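Local atomic coordinates of beta-ketoacyl synthase (Burkholderia phymatum, PDB entry 4EWG), a protein that probably catalyses condensation of acyl groups with malonyl-ACP, as a beta-ketoacyl-ACP synthase of the thiolase-like superfamily. Residues N267-H272 with S279-A284. Sequence-based numbering, arbitrary orientation.
Sequences NSDGAH and STMARA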
loop_
_atom_site.group_PDB
_atom_site.type_symbol
_atom_site.label_atom_id
_atom_site.label_comp_id
_atom_site.label_asym_id
_atom_site.label_seq_id
_atom_site.Cartn_x
_atom_site.Cartn_y
_atom_site.Cartn_z
ATOM N N ASN A 267 6.055 3.991 13.149
ATOM C CA ASN A 267 6.084 5.441 13.076
ATOM C C ASN A 267 6.973 5.921 11.929
ATOM O O ASN A 267 7.417 5.122 11.126
ATOM C CB ASN A 267 6.515 6.061 14.429
ATOM C CG ASN A 267 7.984 5.869 14.737
ATOM O OD1 ASN A 267 8.683 5.108 14.070
ATOM N ND2 ASN A 267 8.463 6.572 15.751
ATOM N N SER A 268 7.169 7.231 11.833
ATOM C CA SER A 268 8.184 7.783 10.929
ATOM C C SER A 268 8.993 8.922 11.541
ATOM O O SER A 268 8.570 9.589 12.498
ATOM C CB SER A 268 7.596 8.210 9.595
ATOM O OG SER A 268 6.305 8.674 9.783
ATOM N N ASP A 269 10.176 9.121 10.967
ATOM C CA ASP A 269 11.101 10.154 11.422
ATOM C C ASP A 269 10.595 11.569 11.147
ATOM O O ASP A 269 10.963 12.488 11.853
ATOM C CB ASP A 269 12.462 10.005 10.740
ATOM C CG ASP A 269 13.180 8.684 11.072
ATOM O OD1 ASP A 269 12.846 8.049 12.108
ATOM O OD2 ASP A 269 14.111 8.311 10.287
ATOM N N GLY A 270 9.784 11.735 10.107
ATOM C CA GLY A 270 9.325 13.025 9.663
ATOM C C GLY A 270 10.419 14.077 9.469
ATOM O O GLY A 270 10.203 15.261 9.768
ATOM N N ALA A 271 11.584 13.660 8.984
ATOM C CA ALA A 271 12.741 14.517 8.923
ATOM C C ALA A 271 13.313 14.424 7.547
ATOM O O ALA A 271 13.326 15.397 6.836
ATOM C CB ALA A 271 13.787 14.119 9.980
ATOM N N HIS A 272 13.813 13.257 7.177
ATOM C CA HIS A 272 14.477 13.070 5.879
ATOM C C HIS A 272 13.965 11.864 5.111
ATOM O O HIS A 272 13.444 10.872 5.696
ATOM C CB HIS A 272 15.977 12.944 6.096
ATOM C CG HIS A 272 16.799 13.334 4.894
ATOM N ND1 HIS A 272 17.130 12.451 3.906
ATOM C CD2 HIS A 272 17.348 14.562 4.520
ATOM C CE1 HIS A 272 17.861 13.084 2.975
ATOM N NE2 HIS A 272 17.993 14.375 3.349
ATOM N N SER A 279 16.219 8.965 17.158
ATOM C CA SER A 279 15.243 9.084 18.252
ATOM C C SER A 279 13.893 8.447 17.900
ATOM O O SER A 279 13.304 7.682 18.716
ATOM C CB SER A 279 15.060 10.523 18.711
ATOM O OG SER A 279 14.639 11.326 17.628
ATOM N N THR A 280 13.430 8.711 16.685
ATOM C CA THR A 280 12.162 8.169 16.219
ATOM C C THR A 280 12.256 6.690 15.875
ATOM O O THR A 280 11.255 5.980 15.984
ATOM C CB THR A 280 11.588 8.980 15.039
ATOM O OG1 THR A 280 12.672 9.472 14.244
ATOM C CG2 THR A 280 10.781 10.186 15.560
ATOM N N MET A 281 13.454 6.226 15.487
ATOM C CA MET A 281 13.705 4.785 15.333
ATOM C C MET A 281 13.543 4.090 16.698
ATOM O O MET A 281 12.867 3.075 16.805
ATOM C CB MET A 281 15.103 4.520 14.755
ATOM C CG MET A 281 15.278 4.997 13.309
ATOM S SD MET A 281 17.007 5.242 12.830
ATOM C CE MET A 281 17.506 3.575 12.381
ATOM N N ALA A 282 14.138 4.677 17.744
ATOM C CA ALA A 282 13.974 4.170 19.123
ATOM C C ALA A 282 12.501 4.156 19.497
ATOM O O ALA A 282 11.997 3.184 20.040
ATOM C CB ALA A 282 14.790 5.003 20.134
ATOM N N ARG A 283 11.812 5.253 19.193
ATOM C CA ARG A 283 10.385 5.411 19.576
ATOM C C ARG A 283 9.523 4.304 18.970
ATOM O O ARG A 283 8.587 3.804 19.613
ATOM C CB ARG A 283 9.895 6.810 19.173
ATOM C CG ARG A 283 8.458 7.162 19.546
ATOM C CD ARG A 283 8.224 7.212 21.048
ATOM N NE ARG A 283 6.791 7.263 21.361
ATOM C CZ ARG A 283 6.202 6.671 22.412
ATOM N NH1 ARG A 283 6.892 5.915 23.277
ATOM N NH2 ARG A 283 4.887 6.801 22.576
ATOM N N ALA A 284 9.854 3.879 17.753
ATOM C CA ALA A 284 9.169 2.754 17.139
ATOM C C ALA A 284 9.313 1.457 17.991
ATOM O O ALA A 284 8.332 0.722 18.199
ATOM C CB ALA A 284 9.680 2.541 15.723
HETATM O O HOH W 1 12.995 12.576 13.691
#
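N267 holds CG between its backbone N and carbonyl carbon (chi1 72°), and D269 has CG anti to the carbonyl carbon (chi1 -63°); from these positions both side chains meet T280 in the first turn of helix 278-291. The contact joins the end of strand 259-268, in the central sheet of the thiolase-like fold, to the helix that follows it in the chain. N267 ND2 donates to T280 O at 2.9 Å, nearly straight at 161°, with the acceptor lying in the amide plane. The same carbonyl oxygen also takes the helical bond from A284 N, the two donors arriving from opposite faces of its plane. A284 CB closes to 3.2 Å on N267 OD1, and R283 CB lies 3.7 Å from N267 ND2. N403 ND2, on the neighbouring strand 402-409, bonds to both N267 OD1 and D269 OD1, tying the two side chains together. S268 OG hydrogen-bonds to G159 O of the second subunit. D269 OD2 accepts from T277 N, and T280 OG1 donates to D269 OD1 at 2.6 Å from above the carboxylate plane, with T277 O a second acceptor for this hydroxyl. A water donates to D269 O and, at 3.2 Å, to T280 OG1.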